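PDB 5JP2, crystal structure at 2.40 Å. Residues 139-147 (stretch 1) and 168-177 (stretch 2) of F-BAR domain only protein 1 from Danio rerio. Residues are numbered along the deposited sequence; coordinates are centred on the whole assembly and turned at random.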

ATOM      1  N   ASP B 139     -14.958  -1.664  10.148  1.00 62.15           N
ATOM      2  CA  ASP B 139     -15.590  -0.403   9.796  1.00 56.16           C
ATOM      3  C   ASP B 139     -15.276  -0.089   8.338  1.00 58.47           C
ATOM      4  O   ASP B 139     -14.107   0.116   8.002  1.00 68.16           O
ATOM      5  N   PRO B 140     -16.274  -0.025   7.451  1.00 58.00           N
ATOM      6  CA  PRO B 140     -15.978   0.275   6.042  1.00 48.26           C
ATOM      7  C   PRO B 140     -15.286   1.599   5.847  1.00 45.63           C
ATOM      8  O   PRO B 140     -14.695   1.822   4.790  1.00 48.10           O
ATOM      9  N   SER B 141     -15.324   2.480   6.839  1.00 52.40           N
ATOM     10  CA  SER B 141     -14.658   3.767   6.732  1.00 65.42           C
ATOM     11  C   SER B 141     -13.166   3.640   6.502  1.00 55.33           C
ATOM     12  O   SER B 141     -12.520   4.631   6.158  1.00 47.75           O
ATOM     13  N   ARG B 142     -12.598   2.467   6.730  1.00 54.75           N
ATOM     14  CA  ARG B 142     -11.187   2.251   6.484  1.00 55.68           C
ATOM     15  C   ARG B 142     -10.912   1.830   5.050  1.00 48.57           C
ATOM     16  O   ARG B 142      -9.754   1.796   4.641  1.00 62.28           O
ATOM     17  N   ALA B 143     -11.915   1.517   4.294  1.00 43.19           N
ATOM     18  CA  ALA B 143     -11.690   1.052   2.939  1.00 35.31           C
ATOM     19  C   ALA B 143     -11.848   2.196   1.964  1.00 36.70           C
ATOM     20  O   ALA B 143     -12.878   2.870   1.980  1.00 48.56           O
ATOM     21  N   PRO B 144     -10.870   2.445   1.103  1.00 32.33           N
ATOM     22  CA  PRO B 144     -10.979   3.588   0.193  1.00 27.11           C
ATOM     23  C   PRO B 144     -12.079   3.447  -0.840  1.00 31.14           C
ATOM     24  O   PRO B 144     -12.634   4.454  -1.295  1.00 36.32           O
ATOM     25  N   LEU B 145     -12.412   2.236  -1.236  1.00 40.62           N
ATOM     26  CA  LEU B 145     -13.403   2.011  -2.269  1.00 21.51           C
ATOM     27  C   LEU B 145     -14.490   1.111  -1.703  1.00 27.06           C
ATOM     28  O   LEU B 145     -14.219  -0.022  -1.300  1.00 28.44           O
ATOM     29  N   LEU B 146     -15.701   1.630  -1.635  1.00 29.70           N
ATOM     30  CA  LEU B 146     -16.828   0.891  -1.105  1.00 31.09           C
ATOM     31  C   LEU B 146     -17.474   0.100  -2.222  1.00 33.18           C
ATOM     32  O   LEU B 146     -17.715   0.641  -3.296  1.00 32.34           O
ATOM     33  N   LEU B 147     -17.730  -1.180  -1.969  1.00 30.86           N
ATOM     34  CA  LEU B 147     -18.321  -2.078  -2.948  1.00 21.68           C
ATOM     35  C   LEU B 147     -19.634  -2.649  -2.435  1.00 27.52           C
ATOM     36  O   LEU B 147     -19.738  -3.030  -1.268  1.00 34.04           O
ATOM     37  N   PRO B 168     -15.079  10.409   0.091  1.00 63.79           N
ATOM     38  CA  PRO B 168     -14.197  11.345   0.801  1.00 60.96           C
ATOM     39  C   PRO B 168     -14.024  10.995   2.264  1.00 50.40           C
ATOM     40  O   PRO B 168     -12.955  11.239   2.829  1.00 53.91           O
ATOM     41  N   ALA B 169     -15.039  10.403   2.888  1.00 41.64           N
ATOM     42  CA  ALA B 169     -14.919   9.981   4.276  1.00 47.26           C
ATOM     43  C   ALA B 169     -13.979   8.794   4.416  1.00 45.77           C
ATOM     44  O   ALA B 169     -13.428   8.555   5.494  1.00 58.52           O
ATOM     45  N   THR B 170     -13.866   7.989   3.367  1.00 37.83           N
ATOM     46  CA  THR B 170     -13.077   6.772   3.409  1.00 33.07           C
ATOM     47  C   THR B 170     -11.706   6.952   2.782  1.00 35.56           C
ATOM     48  O   THR B 170     -10.710   6.474   3.322  1.00 45.90           O
ATOM     49  N   ALA B 171     -11.662   7.492   1.698  1.00 38.73           N
ATOM     50  CA  ALA B 171     -10.469   7.429   0.882  1.00 32.70           C
ATOM     51  C   ALA B 171      -9.453   8.500   1.261  1.00 37.62           C
ATOM     52  O   ALA B 171      -9.816   9.603   1.682  1.00 35.61           O
ATOM     53  N   PRO B 172      -8.176   8.179   1.094  1.00 38.50           N
ATOM     54  CA  PRO B 172      -7.131   9.199   1.198  1.00 54.86           C
ATOM     55  C   PRO B 172      -7.244  10.194   0.057  1.00 46.32           C
ATOM     56  O   PRO B 172      -7.960   9.979  -0.921  1.00 47.71           O
ATOM     57  N   ALA B 173      -6.507  11.293   0.177  1.00 56.92           N
ATOM     58  CA  ALA B 173      -6.568  12.331  -0.840  1.00 57.59           C
ATOM     59  C   ALA B 173      -5.547  12.005  -1.912  1.00 48.27           C
ATOM     60  O   ALA B 173      -4.386  12.405  -1.817  1.00 67.47           O
ATOM     61  N   THR B 174      -6.019  11.355  -2.972  1.00 55.27           N
ATOM     62  CA  THR B 174      -5.240  10.956  -4.132  1.00 51.11           C
ATOM     63  C   THR B 174      -6.150  10.130  -5.021  1.00 35.91           C
ATOM     64  O   THR B 174      -7.235   9.731  -4.607  1.00 48.12           O
ATOM     65  N   GLN B 175      -5.728   9.899  -6.246  1.00 37.26           N
ATOM     66  CA  GLN B 175      -6.483   9.074  -7.159  1.00 33.22           C
ATOM     67  C   GLN B 175      -6.203   7.596  -6.927  1.00 34.88           C
ATOM     68  O   GLN B 175      -5.109   7.202  -6.525  1.00 32.96           O
ATOM     69  N   LEU B 176      -7.195   6.774  -7.226  1.00 30.66           N
ATOM     70  CA  LEU B 176      -6.977   5.351  -7.406  1.00 29.17           C
ATOM     71  C   LEU B 176      -6.794   5.089  -8.893  1.00 25.26           C
ATOM     72  O   LEU B 176      -7.648   5.454  -9.697  1.00 36.67           O
ATOM     73  N   THR B 177      -5.690   4.460  -9.262  1.00 28.53           N
ATOM     74  CA  THR B 177      -5.357   4.249 -10.660  1.00 23.81           C
ATOM     75  C   THR B 177      -5.202   2.758 -10.927  1.00 31.37           C
ATOM     76  O   THR B 177      -5.270   1.940 -10.023  1.00 31.58           O
TER

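Packing of residues 139-147 against residues 168-177 of F-BAR domain only protein 1, a contact that buries 335 Å² counted over both sides. The apolar centre is Pro-144, its ring in the C-gamma endo pucker and its CA-to-CB bond sideways to the other stretch; it sits where CA of Pro-144 is 3.9 Å from CA of Ala-171. Its CB touches three side chains at van der Waals range: CD of Pro-172 at 4.0 Å, CB of Ala-171 at 4.1 Å and, more loosely, CD2 of Leu-176 at 4.5 Å. Leu-176 points toward stretch 1 with chi1 m and chi2 t, and this rotamer also brings its CD1 to 4.3 Å from CB of Leu-145. Leu-145 itself (chi1 t, chi2 p) directs its CA-to-CB bond away, so it meets Leu-176 through the base of its side chain.

Farther out, Thr-170 points toward stretch 1 in the p rotamer and has the largest covered area of any residue here, 90 Å². Its methyl CG2 rests 3.9 Å from CD1 of Leu-146, whose CA-to-CB bond runs sideways but whose end comes nearer; chi1 of that leucine, -103°, lies between wells. Two carbonyl oxygens of stretch 1 also approach the threonine: O of Ala-143 is 3.0 Å from Thr-170 CB, a tight approach, and O of Pro-144 is 3.2 Å from Thr-170 OG1. That hydroxyl is hydrogen-bonded to a residue flanking the stretches.

At the polar edge, a CA-H...O contact joins Thr-170 CA to Ser-141 O (3.5 Å), while no clear conventional hydrogen bond crosses the contact. The 3-10 segment carrying this carbonyl is held by bonds within its own stretch: Ser-141 N to Asp-139 OD1 (3.0 Å), Arg-142 N to Asp-139 O (3.1 Å) and Ala-143 N to Pro-140 O (2.8 Å). Arg-142, poorly ordered, points away.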

ATOM      1  CB  ASP B 139     -15.063   0.699  10.700  1.00 53.59           C
ATOM      2  CG  ASP B 139     -15.826   1.985  10.563  1.00 79.18           C
ATOM      3  OD1 ASP B 139     -16.548   2.173   9.563  1.00101.87           O
ATOM      4  OD2 ASP B 139     -15.693   2.831  11.465  1.00 88.73           O
ATOM      5  CB  PRO B 140     -17.362   0.256   5.379  1.00 53.83           C
ATOM      6  CG  PRO B 140     -18.330   0.379   6.489  1.00 39.62           C
ATOM      7  CD  PRO B 140     -17.702  -0.261   7.672  1.00 74.12           C
ATOM      8  CB  SER B 141     -14.864   4.548   8.004  1.00 69.91           C
ATOM      9  OG  SER B 141     -14.258   3.882   9.085  1.00 89.36           O
ATOM     10  CB  ARG B 142     -10.632   1.189   7.437  1.00 66.45           C
ATOM     11  CG  ARG B 142     -10.416   1.554   8.924  1.00 84.02           C
ATOM     12  CD  ARG B 142     -11.267   2.678   9.489  1.00 94.21           C
ATOM     13  NE  ARG B 142     -10.833   3.032  10.841  1.00106.86           N
ATOM     14  CZ  ARG B 142     -11.244   4.103  11.511  1.00104.80           C
ATOM     15  NH1 ARG B 142     -12.102   4.953  10.965  1.00 90.39           N
ATOM     16  NH2 ARG B 142     -10.786   4.333  12.732  1.00101.78           N
ATOM     17  CB  ALA B 143     -12.667  -0.058   2.583  1.00 35.44           C
ATOM     18  CB  PRO B 144      -9.599   3.637  -0.465  1.00 36.56           C
ATOM     19  CG  PRO B 144      -9.065   2.299  -0.326  1.00 37.03           C
ATOM     20  CD  PRO B 144      -9.603   1.728   0.935  1.00 32.04           C
ATOM     21  CB  LEU B 145     -12.745   1.395  -3.499  1.00 25.30           C
ATOM     22  CG  LEU B 145     -13.624   1.172  -4.711  1.00 21.28           C
ATOM     23  CD1 LEU B 145     -14.162   2.468  -5.197  1.00 21.14           C
ATOM     24  CD2 LEU B 145     -12.866   0.467  -5.792  1.00 25.27           C
ATOM     25  CB  LEU B 146     -17.839   1.829  -0.472  1.00 41.92           C
ATOM     26  CG  LEU B 146     -17.737   1.790   1.037  1.00 46.47           C
ATOM     27  CD1 LEU B 146     -16.423   2.382   1.453  1.00 41.15           C
ATOM     28  CD2 LEU B 146     -18.910   2.506   1.662  1.00 58.19           C
ATOM     29  CB  LEU B 147     -17.388  -3.235  -3.275  1.00 24.05           C
ATOM     30  CG  LEU B 147     -15.958  -2.905  -3.648  1.00 22.20           C
ATOM     31  CD1 LEU B 147     -15.236  -4.157  -4.016  1.00 17.97           C
ATOM     32  CD2 LEU B 147     -15.928  -1.896  -4.756  1.00 21.75           C
ATOM     33  CB  PRO B 168     -14.913  12.691   0.629  1.00 79.45           C
ATOM     34  CG  PRO B 168     -15.855  12.487  -0.540  1.00 63.50           C
ATOM     35  CD  PRO B 168     -16.264  11.059  -0.483  1.00 51.56           C
ATOM     36  CB  ALA B 169     -16.294   9.640   4.834  1.00 41.38           C
ATOM     37  CB  THR B 170     -13.826   5.656   2.705  1.00 47.22           C
ATOM     38  OG1 THR B 170     -13.833   5.902   1.298  1.00 63.49           O
ATOM     39  CG2 THR B 170     -15.232   5.618   3.189  1.00 59.17           C
ATOM     40  CB  ALA B 171     -10.836   7.576  -0.585  1.00 34.15           C
ATOM     41  CB  PRO B 172      -5.840   8.386   1.102  1.00 51.22           C
ATOM     42  CG  PRO B 172      -6.203   7.240   0.262  1.00 50.44           C
ATOM     43  CD  PRO B 172      -7.629   6.896   0.633  1.00 37.93           C
ATOM     44  CB  ALA B 173      -6.304  13.701  -0.233  1.00 44.80           C
ATOM     45  CB  THR B 174      -3.970  10.169  -3.763  1.00 57.43           C
ATOM     46  OG1 THR B 174      -3.249   9.840  -4.958  1.00 57.84           O
ATOM     47  CG2 THR B 174      -4.286   8.889  -3.008  1.00 34.41           C
ATOM     48  CB  GLN B 175      -6.126   9.437  -8.593  1.00 38.39           C
ATOM     49  CG  GLN B 175      -6.430  10.844  -8.956  1.00 44.69           C
ATOM     50  CD  GLN B 175      -6.603  10.985 -10.442  1.00 58.44           C
ATOM     51  OE1 GLN B 175      -5.782  10.501 -11.218  1.00 44.29           O
ATOM     52  NE2 GLN B 175      -7.680  11.637 -10.854  1.00 80.32           N
ATOM     53  CB  LEU B 176      -8.163   4.559  -6.850  1.00 28.28           C
ATOM     54  CG  LEU B 176      -8.633   4.948  -5.433  1.00 22.65           C
ATOM     55  CD1 LEU B 176      -9.915   4.279  -5.097  1.00 17.86           C
ATOM     56  CD2 LEU B 176      -7.618   4.620  -4.370  1.00 32.44           C
ATOM     57  CB  THR B 177      -4.089   5.026 -11.042  1.00 33.14           C
ATOM     58  OG1 THR B 177      -2.946   4.462 -10.396  1.00 45.16           O
ATOM     59  CG2 THR B 177      -4.212   6.460 -10.601  1.00 32.08           C
TER